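Local coordinates for protein beta-galactosidase (Bacillus circulans subsp. alkalophilus, PDB 3TTY) that hydrolyses terminal beta-galactosidic bonds, as a trimeric glycoside hydrolase with a TIM barrel that binds galactose, at residues D388-A393 and A620-N625; R474-G479 and N575-G580; I517-P522 and G544-V549; Q532-L537 and I598-E603; A555-E560 and G568-T573. One frame throughout, in Å; residues are numbered along the deposited sequence.

Four of the five contacts fall inside the trimerisation domain, and interaction 1 stands apart, joining the loop after helix 371-386 to the C-terminal domain; its centre is 31 Å or more from every other. Interactions 2 and 5 share strand 570-577 and meet where Asn575 OD1 lies 3.4 Å from Ala555 N. Interactions 4 and 5 also touch: Trp534 CZ3 is 3.8 Å from Leu572 CD2. Interaction 3 comes within about 4 Å of interaction 5, nearest atoms, and is the one that also meets a second subunit. None of the ten segments contains a residue of the galactose pocket or of the zinc site.

Interaction 1 of 5, residues D388-A393 and A620-N625; sequences DTILDA and AERVKN
Lys624 and Arg622, two residues apart on strand 617-624 of the C-terminal domain, both reach into the loop that follows helix 371-386, where Ile390 to Ala393 form a type II beta turn. Arg622 sends its CB against Ala393 CB, 3.6 Å away. Its CG starts anti to the carbonyl carbon (chi1 -66°), and the chain then bends at chi3, which places NE beside the backbone of Ala393. There NE and NH2 grip a single atom, Ala393 O, side-on: Arg622 NE donates at 3.1 Å and Arg622 NH2 at 3.0 Å from that oxygen. The oxygen lies in the guanidinium plane, while both nitrogens come to it from the same face of its carbonyl plane. Over one face of the guanidinium sits Ile390 CG2, offset toward the rim. NH1 turns to Val335 O and Ala339 O, and NH2 also forms a salt bridge with Asp340, so the barrel side of the fold shares this group.

Lys624 runs extended past the turn. Its CB packs on Ala393 CB, and its CD and CE pass close to the carbonyl oxygens of Thr389 and Leu391. At the tip, Lys624 NZ donates to Thr389 O at 3.1 Å and weakly to Leu391 O. The Thr389 bond arrives from well above the carbonyl plane, with Lys624 NZ standing 73° out of it.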
# COMPACT_ATOMS: atom_id res chain seq x y z
N ASP A 388 -14.91 -45.85 18.15
CA ASP A 388 -13.45 -45.83 18.20
C ASP A 388 -12.78 -46.30 16.92
O ASP A 388 -11.56 -46.40 16.87
CB ASP A 388 -12.94 -46.66 19.38
CG ASP A 388 -13.18 -48.16 19.21
OD1 ASP A 388 -13.04 -48.91 20.20
OD2 ASP A 388 -13.53 -48.61 18.09
N THR A 389 -13.58 -46.60 15.90
CA THR A 389 -13.11 -47.31 14.71
C THR A 389 -11.80 -46.78 14.11
O THR A 389 -10.89 -47.54 13.82
CB THR A 389 -14.19 -47.33 13.61
OG1 THR A 389 -15.42 -47.83 14.14
CG2 THR A 389 -13.76 -48.22 12.44
N ILE A 390 -11.72 -45.47 13.92
CA ILE A 390 -10.63 -44.85 13.18
C ILE A 390 -9.47 -44.42 14.08
O ILE A 390 -8.34 -44.25 13.62
CB ILE A 390 -11.17 -43.62 12.43
CG1 ILE A 390 -12.20 -44.07 11.39
CG2 ILE A 390 -10.06 -42.83 11.76
CD1 ILE A 390 -12.87 -42.92 10.67
N LEU A 391 -9.73 -44.26 15.37
CA LEU A 391 -8.73 -43.74 16.28
C LEU A 391 -7.38 -44.44 16.12
O LEU A 391 -7.32 -45.64 15.84
CB LEU A 391 -9.24 -43.83 17.71
CG LEU A 391 -10.55 -43.08 17.96
CD1 LEU A 391 -10.87 -43.03 19.45
CD2 LEU A 391 -10.49 -41.68 17.37
N ASP A 392 -6.30 -43.68 16.28
CA ASP A 392 -4.93 -44.20 16.18
C ASP A 392 -4.53 -44.73 14.80
O ASP A 392 -3.40 -45.16 14.61
CB ASP A 392 -4.66 -45.26 17.26
CG ASP A 392 -4.64 -44.67 18.65
OD1 ASP A 392 -4.08 -43.58 18.82
OD2 ASP A 392 -5.20 -45.31 19.58
N ALA A 393 -5.45 -44.70 13.85
CA ALA A 393 -5.12 -45.13 12.49
C ALA A 393 -4.02 -44.23 11.91
O ALA A 393 -4.00 -43.03 12.18
CB ALA A 393 -6.34 -45.11 11.61
N ALA A 620 -7.79 -40.65 0.45
CA ALA A 620 -6.66 -40.74 1.36
C ALA A 620 -6.86 -41.92 2.29
O ALA A 620 -7.99 -42.35 2.52
CB ALA A 620 -6.51 -39.45 2.15
N GLU A 621 -5.77 -42.43 2.85
CA GLU A 621 -5.83 -43.67 3.59
C GLU A 621 -5.27 -43.56 4.99
O GLU A 621 -4.22 -42.96 5.20
CB GLU A 621 -5.08 -44.78 2.83
CG GLU A 621 -5.10 -46.14 3.55
CD GLU A 621 -4.07 -47.13 3.01
OE1 GLU A 621 -2.88 -46.77 2.94
OE2 GLU A 621 -4.46 -48.26 2.63
N ARG A 622 -5.98 -44.13 5.95
CA ARG A 622 -5.43 -44.38 7.27
C ARG A 622 -5.55 -45.88 7.55
O ARG A 622 -6.52 -46.53 7.16
CB ARG A 622 -6.17 -43.57 8.35
CG ARG A 622 -5.99 -42.06 8.23
CD ARG A 622 -6.80 -41.30 9.29
NE ARG A 622 -6.26 -41.48 10.64
CZ ARG A 622 -6.77 -40.93 11.74
NH1 ARG A 622 -7.84 -40.14 11.68
NH2 ARG A 622 -6.22 -41.18 12.91
N VAL A 623 -4.55 -46.42 8.25
CA VAL A 623 -4.45 -47.85 8.48
C VAL A 623 -4.33 -48.15 9.97
O VAL A 623 -3.55 -47.53 10.68
CB VAL A 623 -3.22 -48.44 7.76
CG1 VAL A 623 -3.00 -49.89 8.16
CG2 VAL A 623 -3.36 -48.30 6.24
N LYS A 624 -5.12 -49.11 10.43
CA LYS A 624 -5.12 -49.46 11.85
C LYS A 624 -4.98 -50.98 11.94
O LYS A 624 -5.88 -51.72 11.55
CB LYS A 624 -6.41 -48.99 12.51
CG LYS A 624 -6.50 -49.24 14.02
CD LYS A 624 -7.89 -48.87 14.53
CE LYS A 624 -7.89 -48.55 16.02
NZ LYS A 624 -9.17 -47.87 16.39
N ASN A 625 -3.83 -51.42 12.43
CA ASN A 625 -3.48 -52.84 12.46
C ASN A 625 -3.52 -53.53 11.08
O ASN A 625 -2.64 -53.31 10.24
CB ASN A 625 -4.32 -53.55 13.51
CG ASN A 625 -4.05 -53.03 14.91
OD1 ASN A 625 -4.96 -52.55 15.60
ND2 ASN A 625 -2.79 -53.09 15.33

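Interaction 2 of 5, residues R474-G479 and N575-G580; sequences RFVAQG and NKFGNG
Val476 and Ala477, in the last turn of helix 468-477, lie against the type II' beta turn Phe577-Gly580 that links strands 570-577 and 580-585 of the mixed sheet. Val476 comes first: its CG1, anti to the backbone N (chi1 177°), packs at 3.8 Å on Phe577 CB, and the two side chains cross at about a right angle. The carbonyl oxygen of Val476 is also close to the turn, with Gly580 CA in a CA-H...O contact, and within its own helix end it accepts from Gly479 N.

Ala477 follows, and carries the one direct hydrogen bond between the segments. Asn579 N donates to Ala477 O at 3.0 Å, with an N-H...O angle of 157° and the donor 36° out of the carbonyl plane. Ala477 CA makes a second CA-H...O contact, to Phe577 O at 3.4 Å, and Ala477 CB reaches Phe577 CE2 at 4.2 Å. At Gly479 the chain leaves helical angles, with positive phi, in a Schellman motif, and Gly479 CA rests 3.6 Å from Gly580 N.

Glycines make this closeness possible. A CB on Gly578 would run into Ala477 CA, and one on Gly580 would collide with Val476 O. Across the turn, Lys576 NZ donates to Asn579 O and also to Gln581 OE1, tying its own strand to the bend. Backbone atoms thus supply most of the polar chemistry here, which implies that the join depends more on the bare chain shape at the glycines than on any charged pair between the segments.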
# COMPACT_ATOMS: atom_id res chain seq x y z
N ARG A 474 22.44 -41.61 1.85
CA ARG A 474 22.18 -42.95 2.37
C ARG A 474 20.81 -43.50 1.93
O ARG A 474 20.70 -44.67 1.54
CB ARG A 474 22.31 -42.98 3.89
CG ARG A 474 22.35 -44.36 4.47
CD ARG A 474 22.97 -44.33 5.85
NE ARG A 474 24.28 -43.68 5.82
CZ ARG A 474 24.52 -42.47 6.32
NH1 ARG A 474 23.54 -41.78 6.91
NH2 ARG A 474 25.75 -41.96 6.24
N PHE A 475 19.78 -42.66 1.98
CA PHE A 475 18.44 -43.03 1.49
C PHE A 475 18.47 -43.45 0.02
O PHE A 475 17.95 -44.51 -0.34
CB PHE A 475 17.46 -41.87 1.69
CG PHE A 475 16.17 -42.01 0.92
CD1 PHE A 475 15.18 -42.88 1.35
CD2 PHE A 475 15.94 -41.25 -0.22
CE1 PHE A 475 13.98 -43.01 0.64
CE2 PHE A 475 14.75 -41.37 -0.93
CZ PHE A 475 13.78 -42.26 -0.50
N VAL A 476 19.09 -42.63 -0.81
CA VAL A 476 19.14 -42.90 -2.24
C VAL A 476 19.99 -44.13 -2.58
O VAL A 476 19.59 -44.96 -3.40
CB VAL A 476 19.65 -41.69 -3.03
CG1 VAL A 476 19.76 -42.02 -4.51
CG2 VAL A 476 18.73 -40.48 -2.80
N ALA A 477 21.14 -44.26 -1.94
CA ALA A 477 22.03 -45.39 -2.20
C ALA A 477 21.37 -46.73 -1.84
O ALA A 477 21.65 -47.76 -2.47
CB ALA A 477 23.35 -45.23 -1.46
N GLN A 478 20.50 -46.71 -0.82
CA GLN A 478 19.81 -47.92 -0.40
C GLN A 478 18.66 -48.28 -1.32
O GLN A 478 18.03 -49.32 -1.16
CB GLN A 478 19.33 -47.82 1.05
CG GLN A 478 20.46 -47.83 2.08
CD GLN A 478 19.96 -48.13 3.49
OE1 GLN A 478 19.63 -47.22 4.26
NE2 GLN A 478 19.90 -49.42 3.83
N GLY A 479 18.36 -47.41 -2.28
CA GLY A 479 17.36 -47.72 -3.28
C GLY A 479 16.22 -46.72 -3.44
O GLY A 479 15.35 -46.91 -4.30
N ASN A 575 19.91 -39.10 -11.98
CA ASN A 575 21.19 -39.68 -11.58
C ASN A 575 21.04 -41.00 -10.87
O ASN A 575 20.37 -41.08 -9.85
CB ASN A 575 21.98 -38.74 -10.66
CG ASN A 575 23.48 -39.14 -10.57
OD1 ASN A 575 24.11 -39.43 -11.58
ND2 ASN A 575 24.02 -39.18 -9.36
N LYS A 576 21.70 -42.04 -11.38
CA LYS A 576 21.74 -43.32 -10.65
C LYS A 576 22.81 -43.27 -9.57
O LYS A 576 23.95 -42.91 -9.83
CB LYS A 576 22.02 -44.49 -11.60
CG LYS A 576 21.81 -45.85 -10.95
CD LYS A 576 20.33 -46.09 -10.65
CE LYS A 576 20.08 -47.51 -10.16
NZ LYS A 576 18.64 -47.78 -9.84
N PHE A 577 22.44 -43.66 -8.35
CA PHE A 577 23.31 -43.46 -7.21
C PHE A 577 23.09 -44.63 -6.26
O PHE A 577 22.10 -44.67 -5.54
CB PHE A 577 22.97 -42.11 -6.54
CG PHE A 577 23.94 -41.67 -5.48
CD1 PHE A 577 25.06 -40.92 -5.80
CD2 PHE A 577 23.73 -41.99 -4.14
CE1 PHE A 577 25.96 -40.51 -4.82
CE2 PHE A 577 24.62 -41.58 -3.15
CZ PHE A 577 25.74 -40.83 -3.50
N GLY A 578 24.01 -45.59 -6.28
CA GLY A 578 23.79 -46.85 -5.60
C GLY A 578 22.58 -47.52 -6.24
O GLY A 578 22.42 -47.47 -7.46
N ASN A 579 21.73 -48.14 -5.43
CA ASN A 579 20.52 -48.76 -5.95
C ASN A 579 19.36 -47.79 -6.23
O ASN A 579 18.34 -48.19 -6.79
CB ASN A 579 20.06 -49.89 -5.03
CG ASN A 579 21.11 -51.00 -4.91
OD1 ASN A 579 21.61 -51.29 -3.82
ND2 ASN A 579 21.44 -51.61 -6.04
N GLY A 580 19.53 -46.53 -5.86
CA GLY A 580 18.51 -45.50 -6.03
C GLY A 580 18.73 -44.54 -7.19
O GLY A 580 19.58 -44.77 -8.05

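Interaction 3 of 5, residues I517-P522 and G544-V549; sequences IDALLP and GILCDV
Ile517 holds CG1 anti to its backbone N (chi1 -159°), and this lays Ile517 CG1 beside Asp548, with Asp548 OD1 at 3.4 Å. Leu520 instead has CG anti to the carbonyl carbon (chi1 -57°), and Leu520 CD1 packs at 4.1 Å on Cys547 SG. Ile517 and Asp548 are a non-hydrogen-bonded pair of the two-stranded antiparallel sheet of strands 512-519 and 546-552; Leu520 follows just past the end of the first strand.

Asp518 and Cys547 form its hydrogen-bonded pair: Asp518 N donates to Cys547 O at 2.8 Å, and Cys547 N returns a bond of the same length to Asp518 O. Two residues on, Leu520 N donates to Ile545 O, just where the second chain turns its corner, and a water bridges Ile545 O and Leu520 O. On the face with Ile517 and Ala519, Leu546 CD2 lies 4.0 Å from Ile517 CD1 and 3.9 Å from Ala519 CB. An alanine in place of Ile517 would probably open a gap beside Leu546 CD2 and leave Asp548 OD1 with less apolar cover, since CG1 and CD1 would be gone while CB stayed.

Asp548 OD2 is hydrogen-bonded to Tyr584 OH. The chemistry implies that Asp518 works in two directions: its backbone N and O pair with Cys547 within the sheet, while its carboxylate, on the face with Cys547, is hydrogen-bonded through OD2 to Tyr566 OH and forms a salt bridge through OD1 with Arg323 of a second subunit.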
# COMPACT_ATOMS: atom_id res chain seq x y z
N ILE A 517 21.52 -19.07 -12.23
CA ILE A 517 20.07 -19.16 -12.23
C ILE A 517 19.45 -17.90 -12.84
O ILE A 517 19.88 -16.78 -12.56
CB ILE A 517 19.52 -19.46 -10.81
CG1 ILE A 517 18.10 -20.05 -10.91
CG2 ILE A 517 19.57 -18.21 -9.93
CD1 ILE A 517 17.56 -20.58 -9.58
N ASP A 518 18.44 -18.10 -13.68
CA ASP A 518 17.78 -17.01 -14.38
C ASP A 518 16.35 -16.76 -13.88
O ASP A 518 15.51 -17.66 -13.87
CB ASP A 518 17.75 -17.32 -15.88
CG ASP A 518 17.18 -16.17 -16.69
OD1 ASP A 518 17.47 -15.01 -16.33
OD2 ASP A 518 16.45 -16.44 -17.66
N ALA A 519 16.07 -15.53 -13.45
CA ALA A 519 14.74 -15.14 -13.02
C ALA A 519 13.90 -14.63 -14.20
O ALA A 519 14.30 -13.69 -14.89
CB ALA A 519 14.82 -14.09 -11.93
N LEU A 520 12.75 -15.24 -14.44
CA LEU A 520 11.86 -14.78 -15.51
C LEU A 520 10.98 -13.62 -15.05
O LEU A 520 10.42 -13.64 -13.94
CB LEU A 520 10.99 -15.94 -16.02
CG LEU A 520 11.76 -17.16 -16.53
CD1 LEU A 520 10.83 -18.13 -17.23
CD2 LEU A 520 12.92 -16.75 -17.45
N LEU A 521 10.85 -12.61 -15.90
CA LEU A 521 9.91 -11.53 -15.63
C LEU A 521 8.49 -12.10 -15.71
O LEU A 521 8.28 -13.12 -16.37
CB LEU A 521 10.11 -10.39 -16.64
CG LEU A 521 11.06 -9.26 -16.22
CD1 LEU A 521 12.40 -9.80 -15.74
CD2 LEU A 521 11.27 -8.27 -17.37
N PRO A 522 7.53 -11.47 -15.02
CA PRO A 522 6.15 -11.98 -14.98
C PRO A 522 5.57 -12.20 -16.39
O PRO A 522 5.74 -11.36 -17.27
CB PRO A 522 5.38 -10.87 -14.25
CG PRO A 522 6.40 -10.14 -13.45
CD PRO A 522 7.69 -10.23 -14.23
N GLY A 544 8.42 -22.09 -15.62
CA GLY A 544 8.53 -20.67 -15.34
C GLY A 544 9.17 -20.28 -14.02
O GLY A 544 9.73 -21.10 -13.30
N ILE A 545 9.06 -18.99 -13.72
CA ILE A 545 9.56 -18.41 -12.48
C ILE A 545 11.08 -18.36 -12.44
O ILE A 545 11.66 -17.29 -12.59
CB ILE A 545 8.97 -19.11 -11.25
CG1 ILE A 545 7.45 -19.22 -11.39
CG2 ILE A 545 9.33 -18.34 -9.99
CD1 ILE A 545 6.74 -19.69 -10.13
N LEU A 546 11.73 -19.51 -12.24
CA LEU A 546 13.19 -19.54 -12.28
C LEU A 546 13.69 -20.66 -13.17
O LEU A 546 13.10 -21.72 -13.23
CB LEU A 546 13.78 -19.67 -10.87
CG LEU A 546 13.72 -18.43 -9.98
CD1 LEU A 546 13.52 -18.81 -8.51
CD2 LEU A 546 14.95 -17.56 -10.15
N CYS A 547 14.80 -20.42 -13.86
CA CYS A 547 15.42 -21.44 -14.69
C CYS A 547 16.87 -21.62 -14.28
O CYS A 547 17.69 -20.72 -14.45
CB CYS A 547 15.35 -21.06 -16.17
SG CYS A 547 13.68 -21.05 -16.90
N ASP A 548 17.18 -22.79 -13.73
CA ASP A 548 18.57 -23.14 -13.43
C ASP A 548 19.29 -23.54 -14.71
O ASP A 548 18.78 -24.35 -15.48
CB ASP A 548 18.61 -24.31 -12.45
CG ASP A 548 19.35 -23.97 -11.17
OD1 ASP A 548 20.01 -22.90 -11.14
OD2 ASP A 548 19.29 -24.77 -10.21
N VAL A 549 20.47 -22.98 -14.95
CA VAL A 549 21.28 -23.41 -16.11
C VAL A 549 22.30 -24.41 -15.59
O VAL A 549 23.21 -24.02 -14.85
CB VAL A 549 21.99 -22.22 -16.77
CG1 VAL A 549 22.86 -22.69 -17.94
CG2 VAL A 549 20.97 -21.21 -17.23
O HOH W 1 10.98 -14.85 -11.49

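Interaction 4 of 5, residues Q532-L537 and I598-E603; sequences QDWGGL and IANLCE
A type II' beta turn, Trp534 to Leu537, connects strands 525-530 and 540-544 of the mixed sheet, and helix 591-604 meets it through Asn600 and Leu601. Asn600 fits its amide into the turn with both ends used. Asn600 ND2 donates to Trp534 O at 2.9 Å, with the donor 49° out of the carbonyl plane. Asn600 OD1 accepts from Gly536 N, also at 2.9 Å, in the amide carbonyl plane and on a lone pair. Leu537 N reaches Trp534 O from the opposite face of that carbonyl, so the oxygen holds two donors.

The indole turns one face to the same amide. Asn600 ND2 stands 3.1 Å above that face of the Trp534 ring, toward the rim, with ring and amide planes 66° apart, and Asn600 CB makes a CH-pi contact with the six-membered ring. At the ring edge, Trp534 CH2 meets Leu601 CD2 at 4.2 Å. A CB on Gly535 would strike Asn600 OD1.

One donated and one accepted hydrogen bond, with an aromatic face alongside, fix the rotation of one buried amide; a flipped amide would probably set its NH2 against Gly536 N-H and its oxygen against Trp534 O.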
# COMPACT_ATOMS: atom_id res chain seq x y z
N GLN A 532 13.04 -37.89 -25.32
CA GLN A 532 12.26 -38.96 -25.92
C GLN A 532 11.10 -39.30 -25.00
O GLN A 532 11.13 -38.98 -23.82
CB GLN A 532 13.13 -40.20 -26.15
CG GLN A 532 13.76 -40.75 -24.89
CD GLN A 532 14.98 -41.64 -25.16
OE1 GLN A 532 15.82 -41.32 -26.00
NE2 GLN A 532 15.06 -42.76 -24.45
N ASP A 533 10.07 -39.93 -25.55
CA ASP A 533 8.93 -40.31 -24.74
C ASP A 533 9.48 -41.07 -23.54
O ASP A 533 10.35 -41.93 -23.69
CB ASP A 533 7.93 -41.16 -25.54
CG ASP A 533 7.21 -40.36 -26.63
OD1 ASP A 533 7.59 -39.20 -26.91
OD2 ASP A 533 6.25 -40.91 -27.22
N TRP A 534 9.01 -40.73 -22.35
CA TRP A 534 9.43 -41.41 -21.13
C TRP A 534 8.23 -41.52 -20.20
O TRP A 534 7.82 -40.55 -19.55
CB TRP A 534 10.60 -40.67 -20.46
CG TRP A 534 10.92 -41.19 -19.07
CD1 TRP A 534 11.23 -42.47 -18.72
CD2 TRP A 534 10.96 -40.42 -17.85
NE1 TRP A 534 11.45 -42.55 -17.36
CE2 TRP A 534 11.28 -41.31 -16.80
CE3 TRP A 534 10.74 -39.07 -17.54
CZ2 TRP A 534 11.40 -40.90 -15.48
CZ3 TRP A 534 10.85 -38.66 -16.22
CH2 TRP A 534 11.18 -39.57 -15.20
N GLY A 535 7.65 -42.72 -20.15
CA GLY A 535 6.46 -42.97 -19.37
C GLY A 535 5.39 -41.99 -19.74
O GLY A 535 5.14 -41.76 -20.92
N GLY A 536 4.77 -41.38 -18.73
CA GLY A 536 3.71 -40.42 -18.95
C GLY A 536 4.18 -39.06 -19.43
O GLY A 536 3.38 -38.14 -19.55
N LEU A 537 5.47 -38.91 -19.70
CA LEU A 537 6.01 -37.61 -20.12
C LEU A 537 6.41 -37.63 -21.60
O LEU A 537 7.12 -38.54 -22.04
CB LEU A 537 7.21 -37.22 -19.25
CG LEU A 537 7.23 -36.00 -18.31
CD1 LEU A 537 5.87 -35.63 -17.75
CD2 LEU A 537 8.26 -36.21 -17.17
N ILE A 598 5.46 -37.35 -11.50
CA ILE A 598 4.97 -38.08 -10.34
C ILE A 598 4.54 -39.49 -10.68
O ILE A 598 4.87 -40.45 -9.98
CB ILE A 598 3.78 -37.35 -9.73
CG1 ILE A 598 4.25 -36.02 -9.15
CG2 ILE A 598 3.11 -38.19 -8.68
CD1 ILE A 598 5.35 -36.15 -8.12
N ALA A 599 3.78 -39.62 -11.76
CA ALA A 599 3.34 -40.92 -12.25
C ALA A 599 4.54 -41.83 -12.56
O ALA A 599 4.54 -43.02 -12.21
CB ALA A 599 2.46 -40.74 -13.48
N ASN A 600 5.55 -41.26 -13.20
CA ASN A 600 6.75 -42.03 -13.53
C ASN A 600 7.49 -42.48 -12.28
O ASN A 600 7.80 -43.66 -12.13
CB ASN A 600 7.68 -41.21 -14.42
CG ASN A 600 7.17 -41.11 -15.82
OD1 ASN A 600 6.13 -41.69 -16.15
ND2 ASN A 600 7.88 -40.37 -16.67
N LEU A 601 7.76 -41.53 -11.40
CA LEU A 601 8.52 -41.81 -10.19
C LEU A 601 7.83 -42.87 -9.35
O LEU A 601 8.49 -43.75 -8.82
CB LEU A 601 8.76 -40.53 -9.37
CG LEU A 601 9.55 -39.45 -10.11
CD1 LEU A 601 10.22 -38.49 -9.14
CD2 LEU A 601 10.60 -40.06 -11.04
N CYS A 602 6.50 -42.80 -9.26
CA CYS A 602 5.75 -43.78 -8.48
C CYS A 602 5.76 -45.18 -9.12
O CYS A 602 5.94 -46.19 -8.44
CB CYS A 602 4.31 -43.31 -8.24
SG CYS A 602 4.16 -41.82 -7.19
N GLU A 603 5.57 -45.24 -10.43
CA GLU A 603 5.62 -46.53 -11.11
C GLU A 603 7.00 -47.16 -10.92
O GLU A 603 7.12 -48.35 -10.68
CB GLU A 603 5.30 -46.41 -12.60
CG GLU A 603 5.30 -47.76 -13.32
CD GLU A 603 5.21 -47.65 -14.84
OE1 GLU A 603 5.36 -48.69 -15.52
OE2 GLU A 603 5.01 -46.53 -15.35

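Interaction 5 of 5, residues A555-E560 and G568-T573; sequences AEVLAE and GTPVLT
Strands 556-561 and 570-577 pair antiparallel, with the register slipping by one residue twice between Val557 and Glu560. At the first slip Leu558 N donates to Leu572 O at 2.8 Å and Ala559 N adds a weak bond to the same oxygen. At the second, Val571 N and Leu572 N both donate to Ala559 O, at 2.9 Å and 3.2 Å from it, reaching it from the same face of its plane; the Val571 bond is almost straight, 179° at the hydrogen.

Side chains fill in around the backbone. Val557 CG2 packs at 3.7 Å on Pro570 CG, and Ala555 CB meets Thr573 CB. On the opposite side of the ribbon Ala559 CB rests on Leu572 CB at 3.9 Å, and Leu558 CB lies near Leu572 CD2. Together the two slips make a pair of classic beta bulges in this beta hairpin, one on each strand, and Leu558 and Leu572 both go on to touch Trp534.

Toward the hairpin's loop, Glu560 CB lies 3.3 Å from Thr569 O. Chi1 (-46°) sets Glu560 CG anti to the carbonyl carbon, and from there the extended chain carries the carboxylate past Gly568 to a salt bridge with Arg531 through OE2. An alanine here would probably leave Arg531 without that charge partner and Gly568 O without the CG and CD that lie near it. Thr569, by contrast, turns its OG1 to Tyr566 O. Val571 places CG1 between its backbone N and carbonyl carbon, with Val571 CG1 3.6 Å from Glu560 C.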
# COMPACT_ATOMS: atom_id res chain seq x y z
N ALA A 555 24.75 -37.41 -14.24
CA ALA A 555 23.33 -37.58 -14.49
C ALA A 555 22.96 -37.67 -15.98
O ALA A 555 23.56 -37.01 -16.83
CB ALA A 555 22.55 -36.44 -13.84
N GLU A 556 21.98 -38.52 -16.27
CA GLU A 556 21.39 -38.60 -17.60
C GLU A 556 20.41 -37.44 -17.79
O GLU A 556 19.70 -37.06 -16.85
CB GLU A 556 20.65 -39.93 -17.73
CG GLU A 556 19.84 -40.12 -19.01
CD GLU A 556 19.00 -41.41 -19.00
OE1 GLU A 556 18.85 -42.03 -17.92
OE2 GLU A 556 18.49 -41.79 -20.07
N VAL A 557 20.39 -36.87 -18.99
CA VAL A 557 19.48 -35.78 -19.34
C VAL A 557 18.20 -36.34 -19.95
O VAL A 557 18.25 -37.05 -20.95
CB VAL A 557 20.13 -34.80 -20.34
CG1 VAL A 557 19.16 -33.68 -20.73
CG2 VAL A 557 21.42 -34.21 -19.76
N LEU A 558 17.07 -36.04 -19.33
CA LEU A 558 15.79 -36.55 -19.81
C LEU A 558 15.01 -35.51 -20.59
O LEU A 558 14.13 -35.85 -21.38
CB LEU A 558 14.94 -37.08 -18.65
CG LEU A 558 15.57 -38.19 -17.81
CD1 LEU A 558 14.64 -38.60 -16.70
CD2 LEU A 558 15.93 -39.41 -18.67
N ALA A 559 15.33 -34.23 -20.38
CA ALA A 559 14.64 -33.12 -21.03
C ALA A 559 15.49 -31.86 -21.00
O ALA A 559 16.28 -31.66 -20.08
CB ALA A 559 13.28 -32.86 -20.37
N GLU A 560 15.31 -31.01 -22.01
CA GLU A 560 16.09 -29.80 -22.17
C GLU A 560 15.21 -28.58 -22.35
O GLU A 560 14.04 -28.69 -22.73
CB GLU A 560 16.96 -29.93 -23.42
CG GLU A 560 17.67 -31.27 -23.52
CD GLU A 560 18.37 -31.47 -24.85
OE1 GLU A 560 17.88 -30.92 -25.87
OE2 GLU A 560 19.42 -32.16 -24.86
N GLY A 568 18.35 -25.91 -25.07
CA GLY A 568 19.05 -27.15 -25.34
C GLY A 568 19.91 -27.65 -24.19
O GLY A 568 20.65 -28.63 -24.33
N THR A 569 19.82 -26.98 -23.04
CA THR A 569 20.56 -27.43 -21.87
C THR A 569 19.58 -28.16 -20.95
O THR A 569 18.37 -27.99 -21.09
CB THR A 569 21.28 -26.25 -21.15
OG1 THR A 569 20.32 -25.24 -20.81
CG2 THR A 569 22.35 -25.64 -22.06
N PRO A 570 20.09 -28.98 -20.03
CA PRO A 570 19.23 -29.86 -19.23
C PRO A 570 18.25 -29.13 -18.31
O PRO A 570 18.63 -28.15 -17.65
CB PRO A 570 20.22 -30.67 -18.39
CG PRO A 570 21.54 -30.56 -19.13
CD PRO A 570 21.52 -29.19 -19.75
N VAL A 571 17.01 -29.59 -18.26
CA VAL A 571 16.03 -29.08 -17.30
C VAL A 571 15.47 -30.21 -16.44
O VAL A 571 15.00 -29.99 -15.32
CB VAL A 571 14.91 -28.26 -17.99
CG1 VAL A 571 14.13 -29.12 -18.99
CG2 VAL A 571 13.99 -27.63 -16.96
N LEU A 572 15.54 -31.44 -16.95
CA LEU A 572 15.24 -32.61 -16.13
C LEU A 572 16.35 -33.66 -16.23
O LEU A 572 16.71 -34.10 -17.32
CB LEU A 572 13.90 -33.24 -16.52
CG LEU A 572 13.53 -34.47 -15.70
CD1 LEU A 572 13.34 -34.12 -14.23
CD2 LEU A 572 12.27 -35.17 -16.26
N THR A 573 16.89 -34.05 -15.08
CA THR A 573 17.97 -35.03 -15.06
C THR A 573 17.66 -36.18 -14.10
O THR A 573 16.90 -36.01 -13.14
CB THR A 573 19.32 -34.38 -14.69
OG1 THR A 573 19.31 -33.98 -13.31
CG2 THR A 573 19.60 -33.16 -15.59